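Local structure of Lmo2470 protein (Listeria monocytogenes EGD-e, 5HL3) at residues I169-T174 against I191-F196; P270-N275 against Y354-T359; M295-E300 against S341-Y346. The protein is an internalin, InlP, that binds calcium, interacts with the host protein afadin and facilitates crossing of the basement membrane by Listeria. All coordinates share one frame; numbering follows the deposited sequence.

Contact 1: I169-T174 against I191-F196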
loop_
_atom_site.group_PDB
_atom_site.type_symbol
_atom_site.label_atom_id
_atom_site.label_comp_id
_atom_site.label_asym_id
_atom_site.label_seq_id
_atom_site.Cartn_x
_atom_site.Cartn_y
_atom_site.Cartn_z
ATOM N N ILE A 169 1.032 12.186 -15.467
ATOM C CA ILE A 169 -0.209 11.402 -15.311
ATOM C C ILE A 169 -1.230 12.217 -14.503
ATOM O O ILE A 169 -1.635 11.847 -13.391
ATOM C CB ILE A 169 0.038 9.991 -14.733
ATOM C CG1 ILE A 169 0.842 10.027 -13.428
ATOM C CG2 ILE A 169 0.754 9.116 -15.782
ATOM C CD1 ILE A 169 0.911 8.705 -12.707
ATOM N N PRO A 170 -1.688 13.351 -15.084
ATOM C CA PRO A 170 -2.531 14.285 -14.346
ATOM C C PRO A 170 -3.884 13.780 -13.926
ATOM O O PRO A 170 -4.497 14.372 -13.027
ATOM C CB PRO A 170 -2.730 15.424 -15.337
ATOM C CG PRO A 170 -2.547 14.816 -16.687
ATOM C CD PRO A 170 -1.448 13.806 -16.473
ATOM N N LEU A 171 -4.344 12.686 -14.527
ATOM C CA LEU A 171 -5.660 12.156 -14.196
ATOM C C LEU A 171 -5.654 11.087 -13.123
ATOM O O LEU A 171 -6.714 10.571 -12.774
ATOM C CB LEU A 171 -6.340 11.619 -15.460
ATOM C CG LEU A 171 -6.503 12.629 -16.585
ATOM C CD1 LEU A 171 -7.301 12.036 -17.721
ATOM C CD2 LEU A 171 -7.164 13.877 -16.094
ATOM N N LEU A 172 -4.498 10.805 -12.524
ATOM C CA LEU A 172 -4.455 9.701 -11.557
ATOM C C LEU A 172 -5.414 9.913 -10.376
ATOM O O LEU A 172 -5.406 10.975 -9.736
ATOM C CB LEU A 172 -3.018 9.512 -11.052
ATOM C CG LEU A 172 -2.757 8.212 -10.301
ATOM C CD1 LEU A 172 -2.715 7.056 -11.284
ATOM C CD2 LEU A 172 -1.452 8.289 -9.506
ATOM N N ILE A 173 -6.220 8.894 -10.084
ATOM C CA ILE A 173 -7.216 8.943 -8.995
ATOM C C ILE A 173 -6.844 7.985 -7.843
ATOM O O ILE A 173 -7.125 8.303 -6.679
ATOM C CB ILE A 173 -8.621 8.573 -9.547
ATOM C CG1 ILE A 173 -9.092 9.614 -10.554
ATOM C CG2 ILE A 173 -9.647 8.418 -8.422
ATOM C CD1 ILE A 173 -10.267 9.131 -11.357
ATOM N N THR A 174 -6.273 6.814 -8.165
ATOM C CA THR A 174 -5.986 5.774 -7.182
ATOM C C THR A 174 -4.557 5.331 -7.284
ATOM O O THR A 174 -4.099 4.977 -8.373
ATOM C CB THR A 174 -6.919 4.537 -7.351
ATOM O OG1 THR A 174 -8.271 4.951 -7.110
ATOM C CG2 THR A 174 -6.549 3.414 -6.381
ATOM N N ILE A 191 -0.310 15.328 -9.347
ATOM C CA ILE A 191 -1.465 14.402 -9.376
ATOM C C ILE A 191 -2.607 14.955 -8.510
ATOM O O ILE A 191 -3.099 14.309 -7.571
ATOM C CB ILE A 191 -1.081 12.951 -9.031
ATOM C CG1 ILE A 191 -0.328 12.850 -7.688
ATOM C CG2 ILE A 191 -0.271 12.334 -10.169
ATOM C CD1 ILE A 191 -0.057 11.426 -7.271
ATOM N N PRO A 192 -3.089 16.160 -8.849
ATOM C CA PRO A 192 -4.101 16.813 -7.990
ATOM C C PRO A 192 -5.476 16.185 -7.981
ATOM O O PRO A 192 -6.309 16.593 -7.161
ATOM C CB PRO A 192 -4.144 18.233 -8.530
ATOM C CG PRO A 192 -3.842 18.066 -9.949
ATOM C CD PRO A 192 -2.773 17.004 -10.015
ATOM N N ASN A 193 -5.730 15.214 -8.857
ATOM C CA ASN A 193 -7.006 14.490 -8.811
ATOM C C ASN A 193 -6.941 13.256 -7.929
ATOM O O ASN A 193 -7.940 12.550 -7.780
ATOM C CB ASN A 193 -7.468 14.106 -10.216
ATOM C CG ASN A 193 -7.903 15.303 -11.026
ATOM O OD1 ASN A 193 -7.930 16.447 -10.527
ATOM N ND2 ASN A 193 -8.261 15.056 -12.270
ATOM N N LEU A 194 -5.794 12.992 -7.311
ATOM C CA LEU A 194 -5.653 11.791 -6.499
ATOM C C LEU A 194 -6.676 11.796 -5.364
ATOM O O LEU A 194 -6.747 12.758 -4.602
ATOM C CB LEU A 194 -4.227 11.698 -5.936
ATOM C CG LEU A 194 -3.926 10.346 -5.287
ATOM C CD1 LEU A 194 -3.761 9.263 -6.325
ATOM C CD2 LEU A 194 -2.688 10.453 -4.407
ATOM N N THR A 195 -7.480 10.727 -5.268
ATOM C CA THR A 195 -8.499 10.609 -4.205
ATOM C C THR A 195 -8.192 9.519 -3.193
ATOM O O THR A 195 -8.591 9.650 -2.041
ATOM C CB THR A 195 -9.932 10.391 -4.755
ATOM O OG1 THR A 195 -10.113 9.041 -5.180
ATOM C CG2 THR A 195 -10.202 11.346 -5.871
ATOM N N PHE A 196 -7.471 8.471 -3.601
ATOM C CA PHE A 196 -7.177 7.314 -2.725
ATOM C C PHE A 196 -5.687 7.023 -2.758
ATOM O O PHE A 196 -5.126 6.772 -3.824
ATOM C CB PHE A 196 -7.973 6.095 -3.249
ATOM C CG PHE A 196 -9.468 6.358 -3.376
ATOM C CD1 PHE A 196 -10.314 6.359 -2.266
ATOM C CD2 PHE A 196 -10.025 6.606 -4.611
ATOM C CE1 PHE A 196 -11.658 6.599 -2.414
ATOM C CE2 PHE A 196 -11.376 6.830 -4.766
ATOM C CZ PHE A 196 -12.189 6.846 -3.658
HETATM O O HOH W 1 -9.050 12.148 -13.077
#
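Ile173 and the pair Thr195 and Phe196 join two successive coils of the leucine-rich-repeat solenoid, equivalent positions 22 residues apart, at the point where each loop runs into its short parallel strand. Backbone bonding centres on one acceptor, Ile173 O, which is gripped by two amides. Thr195 N reaches it over 2.8 Å, while Phe196 N lies 3.1 Å from the same Ile173 O; the two N-H groups converge on one oxygen, both fairly straight. Thr174 and Phe196 form the parallel bridge that opens the strand pairing, and the sheet continues to strand 150-152 on one side and 218-220 on the other.

Apolar packing repeats from coil to coil, with equivalent side chains side by side and pointing the same way. Leu172 and Leu194 both hold CG anti to the backbone N (chi1 -166° and -170°), and their branches meet at Leu172 CD2 and Leu194 CD1, 4.0 Å apart. Ile191 CG2 touches both Leu172 CB and Ile169 CG1 and sits 3.5 Å from Ile169 O. Equivalent buried isoleucines and leucines of the two coils thus stack side by side, as in the interior of leucine-rich repeats. Type I turns, Ile169 to Leu172 and Ile191 to Leu194, shape the two loops alike.

On the outer side, Ile173 CG2 rests against the Thr195 side chain and approaches Phe196 CD2. Thr174 OG1 comes within 3.5 Å of Phe196 CD2, the two side chains crossing at a slant. Polar bridging falls to Asn193, whose CB is directed at the preceding coil. In the conformer modelled here, Asn193 ND2 donates over 3.1 Å to a water, and that water donates in turn to Leu171 O over 2.8 Å.

Contact 2: P270-N275 against Y354-T359. With CA (calcium ion), chain H.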
loop_
_atom_site.group_PDB
_atom_site.type_symbol
_atom_site.label_atom_id
_atom_site.label_comp_id
_atom_site.label_asym_id
_atom_site.label_seq_id
_atom_site.Cartn_x
_atom_site.Cartn_y
_atom_site.Cartn_z
ATOM N N PRO A 270 9.197 9.453 27.776
ATOM C CA PRO A 270 10.534 9.781 28.272
ATOM C C PRO A 270 10.967 9.030 29.538
ATOM O O PRO A 270 10.140 8.666 30.380
ATOM C CB PRO A 270 10.416 11.302 28.562
ATOM C CG PRO A 270 9.338 11.760 27.636
ATOM C CD PRO A 270 8.338 10.652 27.714
ATOM N N ASP A 271 12.269 8.783 29.643
ATOM C CA ASP A 271 12.836 8.234 30.874
ATOM C C ASP A 271 12.523 9.190 32.035
ATOM O O ASP A 271 12.537 10.402 31.860
ATOM C CB ASP A 271 14.372 8.110 30.789
ATOM C CG ASP A 271 14.863 7.176 29.700
ATOM O OD1 ASP A 271 14.139 6.265 29.270
ATOM O OD2 ASP A 271 16.011 7.392 29.250
ATOM N N GLN A 272 12.296 8.630 33.210
ATOM C CA GLN A 272 12.176 9.437 34.417
ATOM C C GLN A 272 13.034 8.892 35.542
ATOM O O GLN A 272 13.281 7.700 35.625
ATOM C CB GLN A 272 10.735 9.500 34.894
ATOM C CG GLN A 272 9.810 10.224 33.956
ATOM C CD GLN A 272 8.480 10.550 34.624
ATOM O OE1 GLN A 272 8.448 11.001 35.778
ATOM N NE2 GLN A 272 7.383 10.318 33.915
ATOM N N THR A 273 13.478 9.804 36.401
ATOM C CA THR A 273 14.191 9.486 37.636
ATOM C C THR A 273 13.369 10.063 38.797
ATOM O O THR A 273 13.047 11.257 38.786
ATOM C CB THR A 273 15.618 10.059 37.625
ATOM O OG1 THR A 273 16.330 9.482 36.521
ATOM C CG2 THR A 273 16.339 9.756 38.937
ATOM N N ILE A 274 12.990 9.217 39.755
ATOM C CA ILE A 274 12.196 9.648 40.895
ATOM C C ILE A 274 12.816 9.109 42.169
ATOM O O ILE A 274 13.710 8.260 42.140
ATOM C CB ILE A 274 10.718 9.163 40.781
ATOM C CG1 ILE A 274 10.613 7.638 40.959
ATOM C CG2 ILE A 274 10.111 9.606 39.465
ATOM C CD1 ILE A 274 9.222 7.064 40.777
ATOM N N ASN A 275 12.342 9.603 43.300
ATOM C CA ASN A 275 12.827 9.124 44.589
ATOM C C ASN A 275 11.894 8.073 45.122
ATOM O O ASN A 275 10.702 8.090 44.841
ATOM C CB ASN A 275 12.941 10.280 45.575
ATOM C CG ASN A 275 13.987 11.288 45.151
ATOM O OD1 ASN A 275 15.131 10.930 44.859
ATOM N ND2 ASN A 275 13.593 12.554 45.079
ATOM N N TYR A 354 1.757 2.163 26.104
ATOM C CA TYR A 354 2.902 3.076 26.145
ATOM C C TYR A 354 3.847 2.675 27.254
ATOM O O TYR A 354 3.436 2.565 28.401
ATOM C CB TYR A 354 2.418 4.530 26.295
ATOM C CG TYR A 354 1.677 4.948 25.050
ATOM C CD1 TYR A 354 0.334 4.636 24.871
ATOM C CD2 TYR A 354 2.370 5.518 23.992
ATOM C CE1 TYR A 354 -0.301 4.939 23.676
ATOM C CE2 TYR A 354 1.727 5.850 22.809
ATOM C CZ TYR A 354 0.411 5.527 22.650
ATOM O OH TYR A 354 -0.241 5.787 21.440
ATOM N N ASP A 355 5.125 2.574 26.915
ATOM C CA ASP A 355 6.154 2.095 27.822
ATOM C C ASP A 355 7.151 3.191 28.157
ATOM O O ASP A 355 7.428 4.041 27.309
ATOM C CB ASP A 355 6.959 0.999 27.132
ATOM C CG ASP A 355 6.142 -0.166 26.698
ATOM O OD1 ASP A 355 4.966 -0.301 27.070
ATOM O OD2 ASP A 355 6.728 -0.972 25.966
ATOM N N TRP A 356 7.781 3.108 29.328
ATOM C CA TRP A 356 8.908 4.003 29.646
ATOM C C TRP A 356 9.707 3.403 30.768
ATOM O O TRP A 356 9.233 2.535 31.491
ATOM C CB TRP A 356 8.450 5.447 29.957
ATOM C CG TRP A 356 7.765 5.663 31.288
ATOM C CD1 TRP A 356 8.312 6.247 32.393
ATOM C CD2 TRP A 356 6.395 5.369 31.636
ATOM N NE1 TRP A 356 7.393 6.312 33.408
ATOM C CE2 TRP A 356 6.214 5.776 32.965
ATOM C CE3 TRP A 356 5.327 4.783 30.966
ATOM C CZ2 TRP A 356 5.016 5.620 33.632
ATOM C CZ3 TRP A 356 4.120 4.643 31.644
ATOM C CH2 TRP A 356 3.992 5.041 32.969
ATOM N N ASN A 357 10.929 3.880 30.893
ATOM C CA ASN A 357 11.853 3.417 31.937
ATOM C C ASN A 357 11.929 4.401 33.078
ATOM O O ASN A 357 11.986 5.611 32.875
ATOM C CB ASN A 357 13.259 3.196 31.355
ATOM C CG ASN A 357 13.325 2.039 30.388
ATOM O OD1 ASN A 357 12.487 1.130 30.431
ATOM N ND2 ASN A 357 14.302 2.070 29.479
ATOM N N VAL A 358 11.933 3.867 34.294
ATOM C CA VAL A 358 11.994 4.675 35.501
ATOM C C VAL A 358 13.161 4.202 36.368
ATOM O O VAL A 358 13.321 2.994 36.606
ATOM C CB VAL A 358 10.691 4.563 36.335
ATOM C CG1 VAL A 358 10.750 5.387 37.609
ATOM C CG2 VAL A 358 9.499 4.990 35.490
ATOM N N THR A 359 13.975 5.167 36.811
ATOM C CA THR A 359 15.020 4.938 37.788
ATOM C C THR A 359 14.461 5.453 39.120
ATOM O O THR A 359 14.078 6.615 39.240
ATOM C CB THR A 359 16.325 5.694 37.436
ATOM O OG1 THR A 359 16.787 5.304 36.127
ATOM C CG2 THR A 359 17.429 5.422 38.502
HETATM CA CA CA H . 3.611 -2.060 26.321
HETATM O O HOH W 2 11.615 5.634 28.660
HETATM O O HOH W 3 15.501 6.567 34.130
HETATM O O HOH W 4 5.347 -3.207 25.106
HETATM O O HOH W 5 3.660 -0.904 24.122
HETATM O O HOH W 6 2.385 -3.930 25.766
HETATM O O HOH W 7 4.688 -3.562 27.899
#
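Asp271 and Asn357 each hold CG beside the backbone N and anti to the carbonyl carbon, and the two side chains lie side by side, pointing in the same direction, carboxylate and amide planes 14° apart. Asp271 OD1 lies 3.8 Å from Asn357 CB, and a water donates to that OD1 while accepting from Asn357 N. Trp356 instead places CG between its backbone N and carbonyl carbon (chi1 73°), and CD1 of its indole comes 3.6 Å from Pro270 O. The Gln272 side chain crosses that of Trp356 at a slant, its amide plane only 19° from the indole, with Gln272 NE2 4.0 Å from Trp356 NE1; NE2 is bonded to Thr281 O on strand 280-283.

The backbones pair as parallel strands, 265-274 being the edge strand that flanks 350-360 in the mixed sheet of the C-terminal domain. Gln272 N donates to Asn357 O (3.1 Å), Thr359 N to Gln272 O (2.9 Å), and Ile274 N to Thr359 O (2.9 Å), all nearly straight. Thr273 and Thr359 stand alongside each other on one face, where a water links Gln272 O with Thr359 OG1 and Glu335 shares a further bond with that threonine. On the other face, Ile274 CD1 meets Val358 CG1 at 3.9 Å, and Trp356, farther along the strand, packs on Leu338 and Ile282.

Earlier on strand 350-360, Asp355 OD1 binds a calcium ion at 2.3 Å together with four waters, and Asp339 and Ser353 complete the protein ligands. Asp355 binds through OD1 alone, and OD2 holds one of the metal's own waters. The ion probably offsets the repulsion between this carboxylate and that of neighbouring Asp339.

Contact 3: M295-E300 against S341-Y346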
loop_
_atom_site.group_PDB
_atom_site.type_symbol
_atom_site.label_atom_id
_atom_site.label_comp_id
_atom_site.label_asym_id
_atom_site.label_seq_id
_atom_site.Cartn_x
_atom_site.Cartn_y
_atom_site.Cartn_z
HETATM N N MSE A 295 -13.466 7.964 20.636
HETATM C CA MSE A 295 -12.832 6.891 19.893
HETATM C C MSE A 295 -12.622 5.646 20.726
HETATM O O MSE A 295 -12.246 4.607 20.173
HETATM C CB MSE A 295 -11.473 7.364 19.364
HETATM C CG MSE A 295 -11.622 8.521 18.358
HETATM SE SE MSE A 295 -9.892 9.265 17.768
HETATM C CE MSE A 295 -9.222 7.764 16.716
ATOM N N LEU A 296 -12.865 5.696 22.029
ATOM C CA LEU A 296 -12.601 4.540 22.860
ATOM C C LEU A 296 -13.736 3.541 22.852
ATOM O O LEU A 296 -14.908 3.921 22.885
ATOM C CB LEU A 296 -12.344 4.968 24.309
ATOM C CG LEU A 296 -11.187 5.940 24.554
ATOM C CD1 LEU A 296 -11.175 6.352 26.043
ATOM C CD2 LEU A 296 -9.851 5.386 24.099
ATOM N N VAL A 297 -13.372 2.264 22.851
ATOM C CA VAL A 297 -14.345 1.154 22.984
ATOM C C VAL A 297 -14.498 0.637 24.424
ATOM O O VAL A 297 -15.384 -0.172 24.718
ATOM C CB VAL A 297 -14.004 -0.034 22.034
ATOM C CG1 VAL A 297 -14.004 0.388 20.573
ATOM C CG2 VAL A 297 -12.688 -0.714 22.425
ATOM N N SER A 298 -13.583 1.054 25.301
ATOM C CA SER A 298 -13.629 0.705 26.730
ATOM C C SER A 298 -12.965 1.862 27.490
ATOM O O SER A 298 -12.070 2.492 26.966
ATOM C CB SER A 298 -12.878 -0.596 26.985
ATOM O OG SER A 298 -11.535 -0.486 26.614
ATOM N N PRO A 299 -13.410 2.125 28.742
ATOM C CA PRO A 299 -12.923 3.324 29.445
ATOM C C PRO A 299 -11.691 3.160 30.324
ATOM O O PRO A 299 -11.053 4.154 30.659
ATOM C CB PRO A 299 -14.127 3.705 30.322
ATOM C CG PRO A 299 -14.763 2.384 30.634
ATOM C CD PRO A 299 -14.654 1.608 29.343
ATOM N N GLU A 300 -11.361 1.938 30.705
ATOM C CA GLU A 300 -10.315 1.726 31.704
ATOM C C GLU A 300 -8.921 2.103 31.222
ATOM O O GLU A 300 -8.575 1.877 30.058
ATOM C CB GLU A 300 -10.299 0.269 32.166
ATOM C CG GLU A 300 -11.534 -0.201 32.916
ATOM C CD GLU A 300 -12.740 -0.563 32.062
ATOM O OE1 GLU A 300 -12.632 -0.665 30.813
ATOM O OE2 GLU A 300 -13.827 -0.752 32.693
ATOM N N SER A 341 -1.642 1.304 29.625
ATOM C CA SER A 341 -2.447 0.804 28.513
ATOM C C SER A 341 -3.889 1.266 28.651
ATOM O O SER A 341 -4.408 1.394 29.763
ATOM C CB SER A 341 -2.367 -0.715 28.448
ATOM O OG SER A 341 -1.062 -1.139 28.001
ATOM N N TYR A 342 -4.540 1.486 27.515
ATOM C CA TYR A 342 -5.939 1.866 27.494
ATOM C C TYR A 342 -6.560 1.360 26.189
ATOM O O TYR A 342 -5.883 0.804 25.309
ATOM C CB TYR A 342 -6.092 3.383 27.679
ATOM C CG TYR A 342 -5.603 4.198 26.525
ATOM C CD1 TYR A 342 -4.258 4.625 26.435
ATOM C CD2 TYR A 342 -6.465 4.513 25.466
ATOM C CE1 TYR A 342 -3.832 5.359 25.359
ATOM C CE2 TYR A 342 -6.029 5.255 24.403
ATOM C CZ TYR A 342 -4.707 5.648 24.327
ATOM O OH TYR A 342 -4.263 6.368 23.246
ATOM N N ASN A 343 -7.873 1.566 26.072
ATOM C CA ASN A 343 -8.633 1.073 24.897
ATOM C C ASN A 343 -8.452 -0.423 24.712
ATOM O O ASN A 343 -8.390 -0.936 23.607
ATOM C CB ASN A 343 -8.307 1.849 23.588
ATOM C CG ASN A 343 -9.466 1.842 22.634
ATOM O OD1 ASN A 343 -10.589 1.910 23.086
ATOM N ND2 ASN A 343 -9.210 1.727 21.331
ATOM N N HIS A 344 -8.377 -1.146 25.822
ATOM C CA HIS A 344 -8.291 -2.586 25.736
ATOM C C HIS A 344 -9.543 -3.151 25.049
ATOM O O HIS A 344 -10.676 -2.833 25.434
ATOM C CB HIS A 344 -8.255 -3.218 27.128
ATOM C CG HIS A 344 -7.049 -2.870 27.936
ATOM N ND1 HIS A 344 -5.885 -3.595 27.875
ATOM C CD2 HIS A 344 -6.860 -1.930 28.889
ATOM C CE1 HIS A 344 -5.020 -3.115 28.748
ATOM N NE2 HIS A 344 -5.589 -2.094 29.371
ATOM N N ASN A 345 -9.318 -3.981 24.048
ATOM C CA ASN A 345 -10.400 -4.652 23.334
ATOM C C ASN A 345 -10.052 -6.121 23.324
ATOM O O ASN A 345 -9.322 -6.619 22.457
ATOM C CB ASN A 345 -10.574 -4.105 21.926
ATOM C CG ASN A 345 -11.862 -4.586 21.283
ATOM O OD1 ASN A 345 -12.353 -5.665 21.604
ATOM N ND2 ASN A 345 -12.412 -3.797 20.388
ATOM N N TYR A 346 -10.509 -6.788 24.370
ATOM C CA TYR A 346 -10.177 -8.189 24.566
ATOM C C TYR A 346 -10.750 -9.057 23.466
ATOM O O TYR A 346 -10.104 -10.013 23.043
ATOM C CB TYR A 346 -10.606 -8.656 25.966
ATOM C CG TYR A 346 -9.985 -7.823 27.082
ATOM C CD1 TYR A 346 -8.609 -7.859 27.329
ATOM C CD2 TYR A 346 -10.774 -6.993 27.894
ATOM C CE1 TYR A 346 -8.033 -7.092 28.339
ATOM C CE2 TYR A 346 -10.212 -6.225 28.903
ATOM C CZ TYR A 346 -8.844 -6.279 29.124
ATOM O OH TYR A 346 -8.283 -5.516 30.131
HETATM O O HOH W 8 -9.544 3.237 27.702
HETATM O O HOH W 9 -9.526 -0.154 28.420
#
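Val297 and Asn343 meet with their side chains at about a right angle, and the Asn343 carboxamide turns OD1 to the backbone of the loop. Val297 N donates to Asn343 OD1 over 2.8 Å, in the carbonyl plane. CG of Asn343 lies roughly anti to its backbone N (chi1 -152°), and chi2 of 36° turns OD1 to the loop; the other end of the amide, ND2, is held by Gln263. Val297 CG2 also rests against the Asn345 amide, 3.7 Å from ND2, again crosswise. Leu296 crosses Tyr342 at about a right angle too, bringing CD2 to the ring edge, 3.8 Å from Tyr342 CD2, while Tyr287 of helix 285-292 makes an edge-to-face contact with the same ring.

Loop 295-300, which leads from that helix to strand 301-306, is thereby fastened to the corner at Asn343, where strand 334-345 of the mixed sheet bends. Asn343 adopts positive phi there. Beyond the bend, Ser298 OG donates to His344 O over 2.8 Å, tilted 23° from the carbonyl plane. Two waters fill in the polar backbone: one joins Ser298 O and Glu300 O to Asn343 N, the other joins Ser298 OG and Glu300 O to His344 N.

Overall arrangement
Contact 1 belongs to the leucine-rich-repeat solenoid, whereas contacts 2 and 3 share the C-terminal domain. Contact 3 is nested in the chain loop closed by contact 2, and they touch where Tyr354 packs on Tyr342, on neighbouring strands of one sheet. All three are partly buried, but differently: contact 1 backs onto an apolar interior, contact 2 pairs an edge strand with threonines on one face and Val358, Trp356 and Gln272 on the other, and contact 3 ties a loop to a strand corner. Regular backbone bonds dominate contact 2, one shared carbonyl contact 1, and side-chain and water bridges contact 3. The calcium bound by Asp355 lies near Ser341 of contact 3.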